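Local coordinates for PA14 domain-containing protein (Clostridium clariflavum, PDB 6QDI), which probably senses extracellular plant biomass as the tandem PA14, calcium- and sugar-binding part of a membrane-bound RsgI-type anti-sigma factor, at residues A[163-168]-A[263-268]; A[218-223]-A[243-248]. All blocks are in the same frame, centred on the assembly; numbering follows the deposited sequence. Where two conformers were deposited one is given.

Interaction 1: A[163-168]-A[263-268]; sequences DEDNLT and LYRNTG. With CA (calcium ion), chain E; CA (calcium ion), chain F.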
loop_
_atom_site.group_PDB
_atom_site.type_symbol
_atom_site.label_atom_id
_atom_site.label_comp_id
_atom_site.label_asym_id
_atom_site.label_seq_id
_atom_site.Cartn_x
_atom_site.Cartn_y
_atom_site.Cartn_z
ATOM N N ASP A 163 10.491 9.886 -16.882
ATOM C CA ASP A 163 10.507 8.606 -17.581
ATOM C C ASP A 163 11.875 7.968 -17.654
ATOM O O ASP A 163 11.991 6.771 -17.925
ATOM C CB ASP A 163 9.949 8.780 -19.003
ATOM C CG ASP A 163 8.802 7.860 -19.373
ATOM O OD1 ASP A 163 8.353 7.060 -18.545
ATOM O OD2 ASP A 163 8.320 7.990 -20.530
ATOM N N GLU A 164 12.931 8.739 -17.451
ATOM C CA GLU A 164 14.279 8.189 -17.318
ATOM C C GLU A 164 14.639 8.124 -15.843
ATOM O O GLU A 164 14.051 8.841 -15.024
ATOM C CB GLU A 164 15.299 9.069 -18.060
ATOM C CG GLU A 164 15.084 9.084 -19.555
ATOM C CD GLU A 164 15.616 7.846 -20.241
ATOM O OE1 GLU A 164 16.633 7.240 -19.822
ATOM O OE2 GLU A 164 15.014 7.492 -21.271
ATOM N N ASP A 165 15.630 7.305 -15.521
ATOM C CA ASP A 165 16.075 7.111 -14.128
ATOM C C ASP A 165 16.967 8.213 -13.589
ATOM O O ASP A 165 17.427 8.105 -12.469
ATOM C CB ASP A 165 16.640 5.699 -13.959
ATOM C CG ASP A 165 17.967 5.504 -14.569
ATOM O OD1 ASP A 165 18.687 6.501 -14.796
ATOM O OD2 ASP A 165 18.360 4.331 -14.796
ATOM N N ASN A 166 17.205 9.255 -14.391
ATOM C CA ASN A 166 18.175 10.277 -14.073
ATOM C C ASN A 166 17.548 11.668 -14.025
ATOM O O ASN A 166 18.229 12.659 -14.304
ATOM C CB ASN A 166 19.348 10.246 -15.056
ATOM C CG ASN A 166 18.933 10.655 -16.457
ATOM O OD1 ASN A 166 17.741 10.720 -16.735
ATOM N ND2 ASN A 166 19.884 10.966 -17.316
ATOM N N LEU A 167 16.275 11.761 -13.649
ATOM C CA LEU A 167 15.585 13.045 -13.486
ATOM C C LEU A 167 15.477 13.798 -14.803
ATOM O O LEU A 167 15.505 15.011 -14.836
ATOM C CB LEU A 167 16.202 13.919 -12.386
ATOM C CG LEU A 167 16.265 13.241 -11.010
ATOM C CD1 LEU A 167 17.047 14.107 -10.020
ATOM C CD2 LEU A 167 14.876 12.943 -10.404
ATOM N N THR A 168 15.256 13.054 -15.891
ATOM C CA THR A 168 14.996 13.661 -17.219
ATOM C C THR A 168 13.791 12.988 -17.869
ATOM O O THR A 168 13.313 11.922 -17.434
ATOM C CB THR A 168 16.217 13.608 -18.164
ATOM O OG1 THR A 168 16.455 12.250 -18.566
ATOM C CG2 THR A 168 17.427 14.201 -17.476
ATOM N N LEU A 263 15.031 13.132 -3.924
ATOM C CA LEU A 263 15.206 12.556 -5.262
ATOM C C LEU A 263 15.219 11.040 -5.116
ATOM O O LEU A 263 15.798 10.516 -4.180
ATOM C CB LEU A 263 16.539 13.010 -5.885
ATOM C CG LEU A 263 16.780 14.506 -6.110
ATOM C CD1 LEU A 263 15.522 15.266 -6.481
ATOM C CD2 LEU A 263 17.424 15.206 -4.923
ATOM N N TYR A 264 14.568 10.370 -6.058
ATOM C CA TYR A 264 14.388 8.928 -5.998
ATOM C C TYR A 264 14.538 8.317 -7.372
ATOM O O TYR A 264 14.105 8.919 -8.355
ATOM C CB TYR A 264 12.961 8.636 -5.434
ATOM C CG TYR A 264 12.592 7.203 -5.693
ATOM C CD1 TYR A 264 13.200 6.160 -4.985
ATOM C CD2 TYR A 264 11.811 6.882 -6.773
ATOM C CE1 TYR A 264 13.014 4.855 -5.371
ATOM C CE2 TYR A 264 11.654 5.575 -7.162
ATOM C CZ TYR A 264 12.269 4.561 -6.466
ATOM O OH TYR A 264 12.088 3.253 -6.898
ATOM N N ARG A 265 15.083 7.091 -7.445
ATOM C CA ARG A 265 15.089 6.373 -8.702
ATOM C C ARG A 265 14.917 4.871 -8.510
ATOM O O ARG A 265 15.370 4.283 -7.507
ATOM C CB ARG A 265 16.392 6.615 -9.464
ATOM C CG ARG A 265 17.596 5.994 -8.817
ATOM C CD ARG A 265 18.891 6.616 -9.163
ATOM N NE ARG A 265 19.133 6.769 -10.568
ATOM C CZ ARG A 265 20.348 6.925 -11.083
ATOM N NH1 ARG A 265 21.422 6.847 -10.327
ATOM N NH2 ARG A 265 20.461 7.120 -12.380
ATOM N N ASN A 266 14.290 4.281 -9.518
ATOM C CA ASN A 266 14.350 2.829 -9.738
ATOM C C ASN A 266 15.196 2.643 -10.985
ATOM O O ASN A 266 14.947 3.276 -12.010
ATOM C CB ASN A 266 12.959 2.235 -9.968
ATOM C CG ASN A 266 12.974 0.709 -9.929
ATOM O OD1 ASN A 266 14.010 0.094 -9.673
ATOM N ND2 ASN A 266 11.836 0.090 -10.171
ATOM N N THR A 267 16.176 1.749 -10.911
ATOM C CA THR A 267 17.024 1.424 -12.051
ATOM C C THR A 267 16.807 0.005 -12.580
ATOM O O THR A 267 17.467 -0.391 -13.532
ATOM C CB THR A 267 18.519 1.665 -11.760
ATOM O OG1 THR A 267 18.947 0.815 -10.696
ATOM C CG2 THR A 267 18.812 3.124 -11.443
ATOM N N GLY A 268 15.902 -0.742 -11.943
ATOM C CA GLY A 268 15.574 -2.071 -12.416
ATOM C C GLY A 268 14.861 -2.849 -11.292
ATOM O O GLY A 268 15.073 -2.621 -10.099
HETATM CA CA CA E . 15.027 -1.453 -8.107
HETATM CA CA CA F . 11.843 4.463 -18.211
HETATM O O HOH W 1 9.651 4.882 -17.446
HETATM O O HOH W 2 18.450 1.769 -15.397
HETATM O O HOH W 3 11.218 5.294 -20.383
HETATM O O HOH W 4 14.075 4.399 -18.943
#
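The guanidinium of Arg-265 has the CG2 methyl of Thr-267 over one face, offset toward the rim, while the carbonyl O of Asp-165 sits at its edge, near the plane; CA of Asn-166 approaches obliquely. In the second PA14 domain, a beta sandwich, the loop 163-168 between strands 157-162 and 170-176 packs against the end of strand 257-266. Arg-265, its CG between the backbone N and the carbonyl carbon (chi1 69°), takes hold of Asp-165 side-on with two nitrogens: NE donates to the backbone O of Asp-165 at 2.9 Å, and NH2 forms a salt bridge with OD1 of Asp-165 at 3.1 Å. NH2 also makes a weak bond to that same backbone O. Carboxylate and guanidinium planes stand 86° apart, and NH2 reaches OD1 from above the carboxylate plane. Backbone and side chain of one loop residue are thus fixed by one arginine, which should also offset the carboxylate charge. OD2 of Asp-165 lies 3.6 Å from CG2 of Thr-267, and water 2 joins it to the backbone O of Thr-267. At the far end the contact turns apolar: in one of two conformers of Leu-263, its CG meets CD1 of Leu-167 at 3.9 Å, and Trp-237 of strand 231-240 touches both leucines. Asp-163 gives its carbonyl O to one calcium ion, with Asp-195 and Lys-197. At the last residue of the strand, OD1 of Asn-266 accepts from Gly-268 N in an Asx turn and binds the other calcium at 2.4 Å, beside the carbonyl O of Gly-268, while ND2 bonds to Leu-269.

Interaction 2: A[218-223]-A[243-248]; sequences VSYDDG and NTAKTE. With CA (calcium ion), chain E.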
loop_
_atom_site.group_PDB
_atom_site.type_symbol
_atom_site.label_atom_id
_atom_site.label_comp_id
_atom_site.label_asym_id
_atom_site.label_seq_id
_atom_site.Cartn_x
_atom_site.Cartn_y
_atom_site.Cartn_z
ATOM N N VAL A 218 15.074 7.615 5.210
ATOM C CA VAL A 218 14.651 7.355 3.836
ATOM C C VAL A 218 14.947 5.898 3.543
ATOM O O VAL A 218 16.112 5.458 3.588
ATOM C CB VAL A 218 15.393 8.253 2.845
ATOM C CG1 VAL A 218 15.017 7.933 1.417
ATOM C CG2 VAL A 218 15.072 9.694 3.135
ATOM N N SER A 219 13.900 5.136 3.243
ATOM C CA SER A 219 14.046 3.728 2.826
ATOM C C SER A 219 13.785 3.682 1.332
ATOM O O SER A 219 12.809 4.225 0.883
ATOM C CB SER A 219 13.037 2.884 3.562
ATOM O OG SER A 219 13.202 2.954 4.952
ATOM N N TYR A 220 14.669 3.059 0.572
ATOM C CA TYR A 220 14.648 3.177 -0.895
ATOM C C TYR A 220 15.025 1.869 -1.569
ATOM O O TYR A 220 15.849 1.082 -1.048
ATOM C CB TYR A 220 15.607 4.312 -1.384
ATOM C CG TYR A 220 17.031 4.152 -0.897
ATOM C CD1 TYR A 220 17.444 4.661 0.313
ATOM C CD2 TYR A 220 17.992 3.434 -1.628
ATOM C CE1 TYR A 220 18.724 4.445 0.810
ATOM C CE2 TYR A 220 19.279 3.268 -1.138
ATOM C CZ TYR A 220 19.635 3.740 0.082
ATOM O OH TYR A 220 20.895 3.572 0.624
ATOM N N ASP A 221 14.461 1.722 -2.767
ATOM C CA ASP A 221 14.901 0.706 -3.726
ATOM C C ASP A 221 14.788 1.457 -5.057
ATOM O O ASP A 221 13.657 1.653 -5.512
ATOM C CB ASP A 221 13.973 -0.504 -3.719
ATOM C CG ASP A 221 14.267 -1.481 -4.823
ATOM O OD1 ASP A 221 15.051 -1.108 -5.766
ATOM O OD2 ASP A 221 13.730 -2.601 -4.776
ATOM N N ASP A 222 15.875 1.989 -5.643
ATOM C CA ASP A 222 17.254 1.655 -5.376
ATOM C C ASP A 222 18.249 2.802 -5.339
ATOM O O ASP A 222 19.434 2.545 -5.169
ATOM C CB ASP A 222 17.745 0.516 -6.304
ATOM C CG ASP A 222 17.551 0.842 -7.737
ATOM O OD1 ASP A 222 18.350 1.673 -8.271
ATOM O OD2 ASP A 222 16.615 0.317 -8.387
ATOM N N GLY A 223 17.791 4.041 -5.444
ATOM C CA GLY A 223 18.652 5.183 -5.166
ATOM C C GLY A 223 17.827 6.338 -4.646
ATOM O O GLY A 223 16.648 6.480 -5.005
ATOM N N ASN A 243 17.892 -0.327 0.728
ATOM C CA ASN A 243 18.459 0.003 1.996
ATOM C C ASN A 243 17.695 1.154 2.562
ATOM O O ASN A 243 16.668 1.604 2.054
ATOM C CB ASN A 243 19.958 0.297 1.846
ATOM C CG ASN A 243 20.808 -0.216 3.030
ATOM O OD1 ASN A 243 20.364 -0.200 4.155
ATOM N ND2 ASN A 243 22.051 -0.672 2.754
ATOM N N THR A 244 18.138 1.506 3.748
ATOM C CA THR A 244 17.603 2.631 4.449
ATOM C C THR A 244 18.817 3.478 4.843
ATOM O O THR A 244 19.928 2.966 5.062
ATOM C CB THR A 244 16.758 2.231 5.713
ATOM O OG1 THR A 244 15.579 1.449 5.400
ATOM C CG2 THR A 244 16.309 3.417 6.500
ATOM N N ALA A 245 18.599 4.775 4.947
ATOM C CA ALA A 245 19.596 5.720 5.428
ATOM C C ALA A 245 18.882 6.709 6.337
ATOM O O ALA A 245 17.661 6.911 6.231
ATOM C CB ALA A 245 20.248 6.456 4.260
ATOM N N LYS A 246 19.633 7.370 7.195
ATOM C CA LYS A 246 19.060 8.334 8.114
ATOM C C LYS A 246 19.946 9.551 8.265
ATOM O O LYS A 246 21.168 9.497 8.039
ATOM C CB LYS A 246 18.781 7.714 9.451
ATOM C CG LYS A 246 19.998 7.239 10.240
ATOM C CD LYS A 246 19.593 6.538 11.546
ATOM C CE LYS A 246 20.738 5.919 12.339
ATOM N NZ LYS A 246 22.011 6.677 12.332
ATOM N N THR A 247 19.299 10.638 8.674
ATOM C CA THR A 247 20.033 11.841 9.060
ATOM C C THR A 247 20.581 11.676 10.479
ATOM O O THR A 247 20.142 10.816 11.234
ATOM C CB THR A 247 19.152 13.104 8.976
ATOM O OG1 THR A 247 18.110 13.056 9.951
ATOM C CG2 THR A 247 18.538 13.251 7.590
ATOM N N GLU A 248 21.463 12.587 10.852
ATOM C CA GLU A 248 21.737 12.836 12.253
ATOM C C GLU A 248 20.502 13.479 12.892
ATOM O O GLU A 248 19.588 13.932 12.207
ATOM C CB GLU A 248 22.949 13.763 12.401
ATOM C CG GLU A 248 24.205 13.197 11.791
ATOM C CD GLU A 248 24.545 11.886 12.416
ATOM O OE1 GLU A 248 24.749 11.853 13.648
ATOM O OE2 GLU A 248 24.589 10.874 11.689
HETATM CA CA CA E . 15.027 -1.453 -8.107
#
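The side chains of Tyr-220 and Asn-243 run alongside each other in the same direction, in a hydrogen-bonded pair of the antiparallel sheet formed by strands 212-220 and 242-252 of the second PA14 domain. The tight part is here. The backbone O of Asn-243 accepts from Tyr-220 N at 2.9 Å and also rests over one face of the tyrosine ring, 3.6 Å above its plane and toward the rim. A chi1 of 55° sets CG of Tyr-220 between its own backbone N and carbonyl carbon. CB of Asn-243 lies 3.6 Å from OH of Tyr-220, and this hydroxyl bonds to Glu-241 just before the segment. CE1 of Tyr-220 touches CB of Ala-245 more distantly, at 4.3 Å. Val-218 and Ala-245 form the next hydrogen-bonded pair, with both N-H···O bonds made. The side nearer solvent is the opposite face, where Ser-219 and Thr-244, both partly exposed, form the non-hydrogen-bonded pair: OG of Ser-219 bonds to OG1 of Thr-244 at 2.8 Å, with CG2 of Thr-244 beside OG. Exposed Asn-243 turns its amide end away from strand 212-220, and its OD1 accepts from Thr-244 N at 2.8 Å. Beyond Tyr-220 the chain turns a corner through a cis peptide before Asp-222, and Asp-221 and Asp-222 bind calcium. Strand 212-220 pairs on with strand 271-279, while on the Val-218 face Ile-234 of strand 231-240 touches Val-218 and Ala-245, and Ala-224 and Leu-226 of strand 223-228 also pack on Val-218.

Overall arrangement
Interactions 1 and 2 have centres about 15 Å apart in the second PA14 domain and meet at one calcium ion. Asp-221 and Asp-222 of 218-223 and Asn-266 and Gly-268 of 263-268 all bind it, and Ala-270 completes the protein ligands. Two probable hydrogen bonds tie the segments directly: Tyr-264 OH to Asp-221 O at 2.6 Å, and Thr-267 OG1 to Asp-222 OD1, also at 2.6 Å. The corner at 221-222 carries the chain from the sheet of interaction 2 to that of interaction 1, where Asp-222 and Gly-223 face Arg-265 in a classic beta bulge. The second calcium of interaction 1 takes no ligand from interaction 2.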